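Local coordinates for PKS_KS domain-containing protein (Photorhabdus luminescens subsp. laumondii, PDB 6SMO) that probably acts as a beta-ketoacyl synthase of the thiolase-like superfamily, forming carbon-carbon bonds on carrier-protein-bound chains, and holds a poly-keto dodecanal chain in its pocket, at residues T248-L253 / I360-S365; S330-S335 / K423-F428; F88-E93 / G136-L141; Y61-E66 / L222-I227. All coordinates share one frame; numbering follows the deposited sequence.

Contact 1: T248-L253 / I360-S365; sequences TCPFSL and INSLKS
Thr-248 and Lys-364 make the polar link of this contact: Thr-248 OG1 donates to Lys-364 O over 2.7 Å. With OG1 anti to the backbone N (chi1 174°), the hydroxyl meets the carbonyl from above its plane, 45° out of it. The methyl branch, Thr-248 CG2, lies 3.4 Å from Ser-365 O, so both branches of the threonine engage the start of the weakly bonded helix 364-367.

Van der Waals packing comes from a proline laid against two serines. Pro-250 CD lies 3.5 Å from Ser-365 CB, while Pro-250 CG is 3.8 Å from Ser-362 CB. Phe-251 adds a looser touch, CE2 to Ser-362 CB at 4.3 Å. The type II turn from Cys-249 to Ser-252 brings Pro-250 and Phe-251 to this side, with Phe-251 at positive phi (73°).

Bonds inside 360-365 shape the surface that the proline meets. Ser-365 OG donates to Ser-362 O at 3.0 Å, and Lys-364 N gives Ser-362 OG a weak capping bond of 3.5 Å. Ser-362 OG is also bonded to Gly-333 O, and Lys-364 NZ reaches His-332 O and forms a salt bridge with Glu-378.

The 248-253 loop thus packs against the turn that follows strand 360-361, a short lysine-bearing segment that leads toward a Gly-His motif, as in ketosynthases of the thiolase fold.

Contact 2: S330-S335 / K423-F428; sequences SAHGSS and KLSSGF. With LKZ (3,5,7,9,11-pentakis(oxidanylidene)dodecanal), chain H.
Ser-426 CB sits over one face of the His-332 ring, 4.2 Å from the centroid of the imidazole and only 4° off the ring normal, a CH-pi contact. CG of His-332 is anti to the backbone N (chi1 -179°), which carries the ring toward strand 420-427, where Leu-424 O lies at its edge, near the ring plane.

Lys-423 folds back, bent at chi2 and chi4. Its CD lies 3.5 Å from Ser-330 OG, and NZ donates to Ser-425 OG at 3.1 Å, an oxygen that is also bonded to Asn-375 OD1. A water accepts from Lys-423 NZ at 3.2 Å and weakly from His-332 ND1. Leu-424 N bonds Ser-330 O at 3.2 Å.

Phe-428 turns one ring face to LKZ C3, 3.6 Å above the plane toward the rim, and its N donates to LKZ O23 at 2.6 Å. His-369 meets the His-332 ring at about 80°, an arrangement consistent with the two-histidine active site of beta-ketoacyl synthases, with Gly-427 and Phe-428 lining the pocket.

Contact 3: F88-E93 / G136-L141; sequences FVLKSE and GMEECL
Glu-139 and Ser-92 form the centre of the contact, with Glu-139 OE1 3.6 Å from Ser-92 CB. The carboxylate therefore touches the serine through its methylene. The bend at chi2 of Glu-139 (-83°) sets CD on this path, and its CG comes within 4.3 Å of Leu-90 CB. Ser-92 CB also lies 4.5 Å from Gly-136 CA, where the helix has only backbone to offer, and Leu-90 CD2 stands 4.0 Å from Glu-138 OE2, the two side chains crossing at about a right angle.

Further out, the backbone of helix 134-144 is regular: Cys-140 N bonds Gly-136 O at 3.1 Å, and Leu-141 N bonds Met-137 O at 3.1 Å. The acids have their own partners. Glu-139 OE1 is paired with Arg-143 one turn on. Glu-138 OE1 accepts from His-118 NE2 of the neighbouring Ketoacyl_synth_N chain, and has a weak bond to Leu-225 N. That chain also packs on Leu-90 through the same His-118. Within the loop, Lys-91 NZ and Glu-93 OE2 form only a long salt bridge, 3.8 Å.

Chemically, the loop and helix are joined by van der Waals touches alone: both helix acids that meet the loop are held by polar partners outside it, so the charge probably serves the helix and the subunit interface more than this contact.

Contact 4: Y61-E66 / L222-I227; sequences YEWGRE and LCPLSI. With LKZ (3,5,7,9,11-pentakis(oxidanylidene)dodecanal), chain H.
Trp-63 meets Pro-224 and Ile-227 at the start of helix 224-233, an apolar contact made by the far rim of its six-membered ring. CG of Trp-63 lies between the backbone N and the carbonyl carbon (chi1 64°), which places it for this approach. CZ3 of Trp-63 lies 3.7 Å from Pro-224 CG, the two side chains crossing at about a right angle, whereas CH2 of Trp-63 meets Ile-227 CD1 tip to tip at 3.8 Å. Cys-223 C lies at the indole edge, near its plane, 4.0 Å from Trp-63 CH2.

Aromatic rings flank both faces of the indole. Tyr-61 presents its edge, CD2 3.5 Å above one face and offset toward the rim, with Trp-63 CD1 in the tyrosine plane; Phe-88 stacks against the opposite face. Tyr-61 slides past Ile-227 in the opposite direction, OH to CG2 of Ile-227 at 3.7 Å.

In this thiolase-type fold, helix 224-233 lines the pocket of the bound poly-keto chain with Leu-225 and Ser-226. Cys-223 is its N-cap residue, and Ile-227 N bonds Cys-223 O at 3.1 Å.

Ligand contacts use other sides of that turn. Leu-225 CD1 approaches LKZ O24 and Ser-226 CB lies 3.7 Å from LKZ C23, while Pro-224 and Leu-225 also pack on the neighbouring Ketoacyl_synth_N chain.

In the fold
From the N terminus, 61-66 opens contact 4 and 88-93 opens contact 3; 136-141 closes contact 3, and 222-227 closes contact 4 around it, so the smaller loop nests in the larger. The two touch, their centres 13 Å apart, and tie helices 63-68, 134-144 and 224-233 together beside the neighbouring chain. Downstream, 248-253 opens contact 1 and 330-335 opens contact 2 before 360-365 closes the first and 423-428 the second. These two cross, with centres 10 Å apart, and join loop 248-253 to strand 360-361 at the sheet's edge and loop 330-335 to strand 420-427. Contacts 2 and 4 both touch the bound chain although their nearest atoms are about 9 Å apart.

Contact 1: T248-L253 / I360-S365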
loop_
_atom_site.group_PDB
_atom_site.type_symbol
_atom_site.label_atom_id
_atom_site.label_comp_id
_atom_site.label_asym_id
_atom_site.label_seq_id
_atom_site.Cartn_x
_atom_site.Cartn_y
_atom_site.Cartn_z
ATOM N N THR B 248 6.140 -22.022 11.509
ATOM C CA THR B 248 6.874 -20.728 11.403
ATOM C C THR B 248 8.181 -20.847 12.198
ATOM O O THR B 248 8.121 -20.850 13.444
ATOM C CB THR B 248 5.999 -19.534 11.820
ATOM O OG1 THR B 248 6.821 -18.366 11.811
ATOM C CG2 THR B 248 5.347 -19.677 13.179
ATOM N N CYS B 249 9.313 -20.968 11.493
ATOM C CA CYS B 249 10.676 -21.143 12.064
ATOM C C CYS B 249 11.673 -20.288 11.283
ATOM O O CYS B 249 12.376 -20.792 10.410
ATOM C CB CYS B 249 11.090 -22.611 12.043
ATOM S SG CYS B 249 10.820 -23.419 10.444
ATOM N N PRO B 250 11.747 -18.964 11.560
ATOM C CA PRO B 250 12.667 -18.067 10.858
ATOM C C PRO B 250 14.150 -18.434 11.028
ATOM O O PRO B 250 14.555 -18.727 12.141
ATOM C CB PRO B 250 12.401 -16.690 11.491
ATOM C CG PRO B 250 11.017 -16.810 12.091
ATOM C CD PRO B 250 10.918 -18.251 12.543
ATOM N N PHE B 251 14.900 -18.419 9.919
ATOM C CA PHE B 251 16.371 -18.638 9.830
ATOM C C PHE B 251 16.723 -20.118 10.047
ATOM O O PHE B 251 17.931 -20.433 10.083
ATOM C CB PHE B 251 17.118 -17.737 10.819
ATOM C CG PHE B 251 16.743 -16.279 10.742
ATOM C CD1 PHE B 251 17.110 -15.508 9.649
ATOM C CD2 PHE B 251 16.018 -15.675 11.761
ATOM C CE1 PHE B 251 16.763 -14.167 9.577
ATOM C CE2 PHE B 251 15.673 -14.335 11.687
ATOM C CZ PHE B 251 16.045 -13.583 10.596
ATOM N N SER B 252 15.719 -20.994 10.161
ATOM C CA SER B 252 15.885 -22.465 10.297
ATOM C C SER B 252 15.966 -23.098 8.903
ATOM O O SER B 252 15.379 -22.530 7.962
ATOM C CB SER B 252 14.772 -23.074 11.108
ATOM O OG SER B 252 14.758 -22.549 12.427
ATOM N N LEU B 253 16.656 -24.237 8.793
ATOM C CA LEU B 253 16.885 -24.972 7.519
ATOM C C LEU B 253 15.582 -25.638 7.052
ATOM O O LEU B 253 15.486 -25.949 5.848
ATOM C CB LEU B 253 18.000 -26.001 7.744
ATOM C CG LEU B 253 18.477 -26.774 6.512
ATOM C CD1 LEU B 253 18.813 -25.840 5.357
ATOM C CD2 LEU B 253 19.682 -27.637 6.857
ATOM N N ILE B 360 19.819 -10.629 16.372
ATOM C CA ILE B 360 18.760 -10.410 15.340
ATOM C C ILE B 360 17.606 -11.370 15.647
ATOM O O ILE B 360 17.892 -12.554 15.879
ATOM C CB ILE B 360 19.326 -10.635 13.921
ATOM C CG1 ILE B 360 20.593 -9.814 13.667
ATOM C CG2 ILE B 360 18.266 -10.365 12.864
ATOM C CD1 ILE B 360 21.504 -10.401 12.615
ATOM N N ASN B 361 16.357 -10.895 15.655
ATOM C CA ASN B 361 15.174 -11.746 15.964
ATOM C C ASN B 361 14.030 -11.467 14.983
ATOM O O ASN B 361 14.073 -10.440 14.276
ATOM C CB ASN B 361 14.703 -11.583 17.413
ATOM C CG ASN B 361 14.354 -10.159 17.790
ATOM O OD1 ASN B 361 14.370 -9.260 16.951
ATOM N ND2 ASN B 361 14.036 -9.942 19.056
ATOM N N SER B 362 13.056 -12.382 14.955
ATOM C CA SER B 362 11.777 -12.285 14.207
ATOM C C SER B 362 10.623 -12.646 15.150
ATOM O O SER B 362 10.670 -13.744 15.737
ATOM C CB SER B 362 11.792 -13.181 12.996
ATOM O OG SER B 362 10.544 -13.141 12.320
ATOM N N LEU B 363 9.636 -11.756 15.289
ATOM C CA LEU B 363 8.443 -11.965 16.152
ATOM C C LEU B 363 7.473 -12.936 15.465
ATOM O O LEU B 363 6.635 -13.525 16.174
ATOM C CB LEU B 363 7.764 -10.619 16.427
ATOM C CG LEU B 363 6.804 -10.601 17.616
ATOM C CD1 LEU B 363 7.569 -10.579 18.929
ATOM C CD2 LEU B 363 5.856 -9.415 17.533
ATOM N N LYS B 364 7.595 -13.100 14.143
ATOM C CA LYS B 364 6.692 -13.936 13.304
ATOM C C LYS B 364 6.836 -15.423 13.661
ATOM O O LYS B 364 5.987 -16.210 13.201
ATOM C CB LYS B 364 6.976 -13.708 11.816
ATOM C CG LYS B 364 6.642 -12.317 11.295
ATOM C CD LYS B 364 6.860 -12.170 9.803
ATOM C CE LYS B 364 6.538 -10.789 9.271
ATOM N NZ LYS B 364 7.512 -9.772 9.730
ATOM N N SER B 365 7.860 -15.798 14.438
ATOM C CA SER B 365 8.058 -17.172 14.973
ATOM C C SER B 365 6.982 -17.498 16.018
ATOM O O SER B 365 6.651 -18.691 16.165
ATOM C CB SER B 365 9.443 -17.343 15.547
ATOM O OG SER B 365 9.672 -16.431 16.609
#

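Contact 2: S330-S335 / K423-F428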
loop_
_atom_site.group_PDB
_atom_site.type_symbol
_atom_site.label_atom_id
_atom_site.label_comp_id
_atom_site.label_asym_id
_atom_site.label_seq_id
_atom_site.Cartn_x
_atom_site.Cartn_y
_atom_site.Cartn_z
ATOM N N SER B 330 15.543 -5.860 14.745
ATOM C CA SER B 330 14.210 -6.517 14.684
ATOM C C SER B 330 13.880 -6.834 13.221
ATOM O O SER B 330 13.179 -6.027 12.582
ATOM C CB SER B 330 13.143 -5.660 15.317
ATOM O OG SER B 330 11.860 -6.253 15.167
ATOM N N ALA B 331 14.376 -7.964 12.707
ATOM C CA ALA B 331 14.270 -8.354 11.282
ATOM C C ALA B 331 12.820 -8.719 10.943
ATOM O O ALA B 331 12.059 -9.069 11.868
ATOM C CB ALA B 331 15.207 -9.495 10.975
ATOM N N HIS B 332 12.510 -8.681 9.646
ATOM C CA HIS B 332 11.175 -9.019 9.096
ATOM C C HIS B 332 10.878 -10.489 9.392
ATOM O O HIS B 332 9.797 -10.753 9.916
ATOM C CB HIS B 332 11.190 -8.710 7.597
ATOM C CG HIS B 332 9.913 -8.972 6.887
ATOM N ND1 HIS B 332 8.881 -8.087 6.901
ATOM C CD2 HIS B 332 9.516 -10.005 6.126
ATOM C CE1 HIS B 332 7.889 -8.567 6.193
ATOM N NE2 HIS B 332 8.254 -9.738 5.709
ATOM N N GLY B 333 11.833 -11.379 9.097
ATOM C CA GLY B 333 11.773 -12.817 9.438
ATOM C C GLY B 333 10.477 -13.538 9.113
ATOM O O GLY B 333 9.895 -14.073 10.053
ATOM N N SER B 334 10.017 -13.538 7.863
ATOM C CA SER B 334 8.744 -14.219 7.494
ATOM C C SER B 334 8.808 -15.755 7.603
ATOM O O SER B 334 7.743 -16.381 7.681
ATOM C CB SER B 334 8.230 -13.766 6.160
ATOM O OG SER B 334 9.216 -13.906 5.163
ATOM N N SER B 335 10.002 -16.336 7.528
ATOM C CA SER B 335 10.240 -17.805 7.573
ATOM C C SER B 335 9.969 -18.426 6.195
ATOM O O SER B 335 9.570 -19.606 6.147
ATOM C CB SER B 335 9.424 -18.472 8.659
ATOM O OG SER B 335 9.800 -19.833 8.811
ATOM N N LYS B 423 14.982 -1.908 12.375
ATOM C CA LYS B 423 13.685 -2.601 12.154
ATOM C C LYS B 423 13.467 -2.758 10.647
ATOM O O LYS B 423 13.106 -1.759 9.998
ATOM C CB LYS B 423 12.551 -1.813 12.818
ATOM C CG LYS B 423 11.138 -2.283 12.495
ATOM C CD LYS B 423 10.795 -3.635 13.081
ATOM C CE LYS B 423 9.634 -4.305 12.378
ATOM N NZ LYS B 423 10.051 -4.941 11.107
ATOM N N LEU B 424 13.682 -3.969 10.126
ATOM C CA LEU B 424 13.617 -4.295 8.677
ATOM C C LEU B 424 12.215 -4.816 8.343
ATOM O O LEU B 424 11.712 -5.674 9.095
ATOM C CB LEU B 424 14.690 -5.339 8.348
ATOM C CG LEU B 424 16.124 -4.822 8.217
ATOM C CD1 LEU B 424 16.491 -3.867 9.344
ATOM C CD2 LEU B 424 17.109 -5.981 8.173
ATOM N N SER B 425 11.612 -4.304 7.264
ATOM C CA SER B 425 10.305 -4.757 6.717
ATOM C C SER B 425 10.409 -4.938 5.199
ATOM O O SER B 425 11.166 -4.182 4.560
ATOM C CB SER B 425 9.194 -3.808 7.083
ATOM O OG SER B 425 8.887 -3.899 8.466
ATOM N N SER B 426 9.667 -5.909 4.660
ATOM C CA SER B 426 9.621 -6.272 3.221
ATOM C C SER B 426 8.189 -6.662 2.841
ATOM O O SER B 426 7.493 -7.250 3.691
ATOM C CB SER B 426 10.591 -7.382 2.908
ATOM O OG SER B 426 11.932 -6.942 3.059
ATOM N N GLY B 427 7.791 -6.344 1.615
ATOM C CA GLY B 427 6.460 -6.692 1.096
ATOM C C GLY B 427 6.513 -6.902 -0.403
ATOM O O GLY B 427 7.610 -6.856 -0.965
ATOM N N PHE B 428 5.344 -7.064 -1.030
ATOM C CA PHE B 428 5.213 -7.253 -2.498
ATOM C C PHE B 428 5.480 -5.930 -3.220
ATOM O O PHE B 428 5.339 -4.885 -2.585
ATOM C CB PHE B 428 3.880 -7.898 -2.871
ATOM C CG PHE B 428 3.779 -9.354 -2.507
ATOM C CD1 PHE B 428 4.900 -10.061 -2.120
ATOM C CD2 PHE B 428 2.572 -10.020 -2.569
ATOM C CE1 PHE B 428 4.813 -11.400 -1.790
ATOM C CE2 PHE B 428 2.486 -11.359 -2.240
ATOM C CZ PHE B 428 3.605 -12.044 -1.850
HETATM C C4 LKZ H . -4.220 -11.225 -1.424
HETATM C C5 LKZ H . -3.725 -9.840 -1.757
HETATM C C6 LKZ H . -3.255 -8.964 -0.592
HETATM C C7 LKZ H . -1.754 -8.796 -0.684
HETATM C C8 LKZ H . -1.028 -7.886 0.314
HETATM C C10 LKZ H . 3.778 -9.433 1.670
HETATM C C22 LKZ H . -5.735 -11.181 -1.393
HETATM C C11 LKZ H . 3.257 -9.421 3.085
HETATM O O19 LKZ H . 3.122 -10.438 3.740
HETATM C C3 LKZ H . 2.798 -8.551 0.921
HETATM O O23 LKZ H . 3.196 -7.608 0.260
HETATM C C2 LKZ H . 1.303 -8.816 1.142
HETATM C C9 LKZ H . 0.473 -8.084 0.085
HETATM O O20 LKZ H . 0.969 -7.734 -0.968
HETATM O O21 LKZ H . -1.132 -9.423 -1.512
HETATM O O22 LKZ H . -3.735 -9.449 -2.913
HETATM O O24 LKZ H . -6.418 -11.496 -2.357
HETATM C C23 LKZ H . -6.355 -10.725 -0.087
HETATM O O HOH W 1 7.829 -6.847 9.778
#

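Contact 3: F88-E93 / G136-L141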
loop_
_atom_site.group_PDB
_atom_site.type_symbol
_atom_site.label_atom_id
_atom_site.label_comp_id
_atom_site.label_asym_id
_atom_site.label_seq_id
_atom_site.Cartn_x
_atom_site.Cartn_y
_atom_site.Cartn_z
ATOM N N PHE B 88 -18.012 -24.856 8.219
ATOM C CA PHE B 88 -17.521 -23.461 8.054
ATOM C C PHE B 88 -18.638 -22.586 7.471
ATOM O O PHE B 88 -19.258 -22.995 6.468
ATOM C CB PHE B 88 -16.273 -23.429 7.166
ATOM C CG PHE B 88 -15.705 -22.052 6.929
ATOM C CD1 PHE B 88 -14.997 -21.395 7.925
ATOM C CD2 PHE B 88 -15.877 -21.412 5.710
ATOM C CE1 PHE B 88 -14.476 -20.128 7.706
ATOM C CE2 PHE B 88 -15.355 -20.145 5.494
ATOM C CZ PHE B 88 -14.655 -19.506 6.492
ATOM N N VAL B 89 -18.879 -21.424 8.088
ATOM C CA VAL B 89 -19.891 -20.412 7.654
ATOM C C VAL B 89 -19.203 -19.042 7.580
ATOM O O VAL B 89 -18.498 -18.684 8.545
ATOM C CB VAL B 89 -21.107 -20.382 8.601
ATOM C CG1 VAL B 89 -22.193 -19.441 8.100
ATOM C CG2 VAL B 89 -21.679 -21.772 8.837
ATOM N N LEU B 90 -19.411 -18.314 6.478
ATOM C CA LEU B 90 -18.807 -16.976 6.221
ATOM C C LEU B 90 -19.476 -15.927 7.116
ATOM O O LEU B 90 -20.720 -15.930 7.202
ATOM C CB LEU B 90 -18.975 -16.619 4.741
ATOM C CG LEU B 90 -18.007 -17.320 3.789
ATOM C CD1 LEU B 90 -18.568 -17.362 2.377
ATOM C CD2 LEU B 90 -16.645 -16.643 3.809
ATOM N N LYS B 91 -18.669 -15.064 7.741
ATOM C CA LYS B 91 -19.120 -13.991 8.668
ATOM C C LYS B 91 -18.362 -12.694 8.354
ATOM O O LYS B 91 -17.128 -12.759 8.187
ATOM C CB LYS B 91 -18.887 -14.413 10.122
ATOM C CG LYS B 91 -19.783 -15.539 10.624
ATOM C CD LYS B 91 -19.396 -16.056 11.995
ATOM C CE LYS B 91 -18.192 -16.974 11.964
ATOM N NZ LYS B 91 -17.767 -17.366 13.329
ATOM N N SER B 92 -19.084 -11.571 8.273
ATOM C CA SER B 92 -18.531 -10.198 8.137
ATOM C C SER B 92 -18.380 -9.582 9.533
ATOM O O SER B 92 -19.241 -8.765 9.922
ATOM C CB SER B 92 -19.395 -9.348 7.238
ATOM O OG SER B 92 -20.731 -9.298 7.718
ATOM N N GLU B 93 -17.323 -9.971 10.253
ATOM C CA GLU B 93 -17.082 -9.614 11.679
ATOM C C GLU B 93 -16.475 -8.209 11.791
ATOM O O GLU B 93 -16.477 -7.669 12.914
ATOM C CB GLU B 93 -16.162 -10.643 12.341
ATOM C CG GLU B 93 -16.759 -12.038 12.418
ATOM C CD GLU B 93 -15.906 -13.057 13.156
ATOM O OE1 GLU B 93 -15.371 -12.714 14.230
ATOM O OE2 GLU B 93 -15.776 -14.192 12.654
ATOM N N GLY B 136 -14.914 -8.787 4.498
ATOM C CA GLY B 136 -16.231 -8.156 4.279
ATOM C C GLY B 136 -16.578 -8.057 2.802
ATOM O O GLY B 136 -17.763 -8.249 2.465
ATOM N N MET B 137 -15.584 -7.764 1.954
ATOM C CA MET B 137 -15.737 -7.651 0.477
ATOM C C MET B 137 -16.017 -9.036 -0.121
ATOM O O MET B 137 -16.901 -9.131 -0.996
ATOM C CB MET B 137 -14.479 -7.061 -0.170
ATOM C CG MET B 137 -14.268 -5.589 0.144
ATOM S SD MET B 137 -12.972 -4.822 -0.866
ATOM C CE MET B 137 -11.514 -5.212 0.099
ATOM N N GLU B 138 -15.286 -10.063 0.333
ATOM C CA GLU B 138 -15.430 -11.475 -0.115
ATOM C C GLU B 138 -16.818 -11.995 0.281
ATOM O O GLU B 138 -17.495 -12.586 -0.584
ATOM C CB GLU B 138 -14.328 -12.342 0.500
ATOM C CG GLU B 138 -14.375 -13.799 0.071
ATOM C CD GLU B 138 -13.647 -14.760 0.997
ATOM O OE1 GLU B 138 -13.083 -15.751 0.496
ATOM O OE2 GLU B 138 -13.653 -14.517 2.220
ATOM N N GLU B 139 -17.208 -11.788 1.543
ATOM C CA GLU B 139 -18.502 -12.240 2.125
ATOM C C GLU B 139 -19.662 -11.585 1.365
ATOM O O GLU B 139 -20.660 -12.285 1.102
ATOM C CB GLU B 139 -18.546 -11.914 3.621
ATOM C CG GLU B 139 -19.772 -12.457 4.335
ATOM C CD GLU B 139 -21.029 -11.609 4.221
ATOM O OE1 GLU B 139 -20.902 -10.373 4.105
ATOM O OE2 GLU B 139 -22.132 -12.189 4.246
ATOM N N CYS B 140 -19.530 -10.296 1.032
ATOM C CA CYS B 140 -20.522 -9.499 0.258
ATOM C C CYS B 140 -20.707 -10.106 -1.139
ATOM O O CYS B 140 -21.867 -10.275 -1.555
ATOM C CB CYS B 140 -20.088 -8.043 0.141
ATOM S SG CYS B 140 -21.137 -7.057 -0.959
ATOM N N LEU B 141 -19.598 -10.424 -1.819
ATOM C CA LEU B 141 -19.557 -10.942 -3.216
ATOM C C LEU B 141 -20.275 -12.296 -3.306
ATOM O O LEU B 141 -21.025 -12.497 -4.280
ATOM C CB LEU B 141 -18.094 -11.056 -3.659
ATOM C CG LEU B 141 -17.837 -11.770 -4.988
ATOM C CD1 LEU B 141 -18.520 -11.056 -6.145
ATOM C CD2 LEU B 141 -16.344 -11.892 -5.249
#

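Contact 4: Y61-E66 / L222-I227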
loop_
_atom_site.group_PDB
_atom_site.type_symbol
_atom_site.label_atom_id
_atom_site.label_comp_id
_atom_site.label_asym_id
_atom_site.label_seq_id
_atom_site.Cartn_x
_atom_site.Cartn_y
_atom_site.Cartn_z
ATOM N N TYR B 61 -5.785 -24.892 12.702
ATOM C CA TYR B 61 -7.141 -24.645 12.142
ATOM C C TYR B 61 -7.499 -25.769 11.164
ATOM O O TYR B 61 -6.589 -26.322 10.512
ATOM C CB TYR B 61 -7.224 -23.243 11.529
ATOM C CG TYR B 61 -6.695 -23.094 10.124
ATOM C CD1 TYR B 61 -5.343 -23.216 9.842
ATOM C CD2 TYR B 61 -7.546 -22.790 9.073
ATOM C CE1 TYR B 61 -4.855 -23.065 8.553
ATOM C CE2 TYR B 61 -7.075 -22.632 7.780
ATOM C CZ TYR B 61 -5.724 -22.771 7.518
ATOM O OH TYR B 61 -5.250 -22.619 6.246
ATOM N N GLU B 62 -8.795 -26.088 11.078
ATOM C CA GLU B 62 -9.336 -27.302 10.406
ATOM C C GLU B 62 -10.058 -26.927 9.104
ATOM O O GLU B 62 -10.005 -27.740 8.158
ATOM C CB GLU B 62 -10.260 -28.077 11.355
ATOM C CG GLU B 62 -11.462 -27.290 11.865
ATOM C CD GLU B 62 -11.206 -26.431 13.093
ATOM O OE1 GLU B 62 -10.769 -26.984 14.122
ATOM O OE2 GLU B 62 -11.438 -25.206 13.015
ATOM N N TRP B 63 -10.700 -25.752 9.047
ATOM C CA TRP B 63 -11.601 -25.338 7.935
ATOM C C TRP B 63 -10.809 -25.113 6.638
ATOM O O TRP B 63 -11.430 -25.189 5.561
ATOM C CB TRP B 63 -12.441 -24.109 8.320
ATOM C CG TRP B 63 -11.673 -22.846 8.576
ATOM C CD1 TRP B 63 -11.248 -22.374 9.784
ATOM C CD2 TRP B 63 -11.277 -21.862 7.603
ATOM N NE1 TRP B 63 -10.602 -21.178 9.629
ATOM C CE2 TRP B 63 -10.602 -20.839 8.302
ATOM C CE3 TRP B 63 -11.417 -21.751 6.215
ATOM C CZ2 TRP B 63 -10.071 -19.723 7.657
ATOM C CZ3 TRP B 63 -10.891 -20.649 5.578
ATOM C CH2 TRP B 63 -10.227 -19.649 6.291
ATOM N N GLY B 64 -9.500 -24.855 6.727
ATOM C CA GLY B 64 -8.613 -24.684 5.557
ATOM C C GLY B 64 -8.457 -25.972 4.764
ATOM O O GLY B 64 -8.629 -25.929 3.531
ATOM N N ARG B 65 -8.147 -27.077 5.451
ATOM C CA ARG B 65 -7.831 -28.399 4.844
ATOM C C ARG B 65 -9.123 -29.100 4.403
ATOM O O ARG B 65 -9.129 -29.670 3.296
ATOM C CB ARG B 65 -7.055 -29.265 5.844
ATOM C CG ARG B 65 -6.404 -30.501 5.239
ATOM C CD ARG B 65 -5.948 -31.485 6.301
ATOM N NE ARG B 65 -5.391 -32.709 5.732
ATOM C CZ ARG B 65 -4.106 -32.916 5.441
ATOM N NH1 ARG B 65 -3.730 -34.075 4.926
ATOM N NH2 ARG B 65 -3.199 -31.976 5.658
ATOM N N GLU B 66 -10.168 -29.065 5.237
ATOM C CA GLU B 66 -11.410 -29.869 5.061
ATOM C C GLU B 66 -12.293 -29.257 3.964
ATOM O O GLU B 66 -12.623 -29.984 3.006
ATOM C CB GLU B 66 -12.172 -29.977 6.384
ATOM C CG GLU B 66 -11.456 -30.821 7.425
ATOM C CD GLU B 66 -12.256 -31.093 8.688
ATOM O OE1 GLU B 66 -12.061 -32.168 9.288
ATOM O OE2 GLU B 66 -13.070 -30.227 9.070
ATOM N N LEU B 222 -7.448 -13.531 7.700
ATOM C CA LEU B 222 -7.774 -14.949 7.921
ATOM C C LEU B 222 -9.145 -15.248 7.340
ATOM O O LEU B 222 -10.026 -15.619 8.076
ATOM C CB LEU B 222 -7.701 -15.225 9.414
ATOM C CG LEU B 222 -6.338 -14.941 10.024
ATOM C CD1 LEU B 222 -6.238 -15.539 11.408
ATOM C CD2 LEU B 222 -5.239 -15.465 9.132
ATOM N N CYS B 223 -9.260 -15.079 6.035
ATOM C CA CYS B 223 -10.455 -15.384 5.231
ATOM C C CYS B 223 -10.000 -16.282 4.089
ATOM O O CYS B 223 -8.830 -16.279 3.756
ATOM C CB CYS B 223 -11.135 -14.131 4.705
ATOM S SG CYS B 223 -10.058 -12.975 3.828
ATOM N N PRO B 224 -10.887 -17.070 3.477
ATOM C CA PRO B 224 -10.478 -18.011 2.431
ATOM C C PRO B 224 -9.757 -17.378 1.228
ATOM O O PRO B 224 -8.808 -17.972 0.746
ATOM C CB PRO B 224 -11.804 -18.632 1.964
ATOM C CG PRO B 224 -12.733 -18.470 3.146
ATOM C CD PRO B 224 -12.324 -17.158 3.779
ATOM N N LEU B 225 -10.230 -16.212 0.771
ATOM C CA LEU B 225 -9.668 -15.468 -0.393
ATOM C C LEU B 225 -8.198 -15.127 -0.110
ATOM O O LEU B 225 -7.342 -15.505 -0.935
ATOM C CB LEU B 225 -10.536 -14.228 -0.660
ATOM C CG LEU B 225 -9.852 -12.970 -1.199
ATOM C CD1 LEU B 225 -9.094 -13.234 -2.493
ATOM C CD2 LEU B 225 -10.878 -11.870 -1.418
ATOM N N SER B 226 -7.918 -14.480 1.026
ATOM C CA SER B 226 -6.562 -14.033 1.445
ATOM C C SER B 226 -5.636 -15.242 1.635
ATOM O O SER B 226 -4.524 -15.217 1.076
ATOM C CB SER B 226 -6.629 -13.188 2.691
ATOM O OG SER B 226 -5.329 -12.822 3.132
ATOM N N ILE B 227 -6.076 -16.256 2.387
ATOM C CA ILE B 227 -5.275 -17.480 2.696
ATOM C C ILE B 227 -5.073 -18.278 1.399
ATOM O O ILE B 227 -3.940 -18.738 1.166
ATOM C CB ILE B 227 -5.937 -18.323 3.808
ATOM C CG1 ILE B 227 -6.029 -17.540 5.123
ATOM C CG2 ILE B 227 -5.207 -19.651 3.990
ATOM C CD1 ILE B 227 -6.617 -18.314 6.282
HETATM C C4 LKZ H . -4.220 -11.225 -1.424
HETATM C C5 LKZ H . -3.725 -9.840 -1.757
HETATM C C6 LKZ H . -3.255 -8.964 -0.592
HETATM C C7 LKZ H . -1.754 -8.796 -0.684
HETATM C C8 LKZ H . -1.028 -7.886 0.314
HETATM C C10 LKZ H . 3.778 -9.433 1.670
HETATM C C22 LKZ H . -5.735 -11.181 -1.393
HETATM C C11 LKZ H . 3.257 -9.421 3.085
HETATM O O19 LKZ H . 3.122 -10.438 3.740
HETATM C C3 LKZ H . 2.798 -8.551 0.921
HETATM O O23 LKZ H . 3.196 -7.608 0.260
HETATM C C2 LKZ H . 1.303 -8.816 1.142
HETATM C C9 LKZ H . 0.473 -8.084 0.085
HETATM O O20 LKZ H . 0.969 -7.734 -0.968
HETATM O O21 LKZ H . -1.132 -9.423 -1.512
HETATM O O22 LKZ H . -3.735 -9.449 -2.913
HETATM O O24 LKZ H . -6.418 -11.496 -2.357
HETATM C C23 LKZ H . -6.355 -10.725 -0.087
#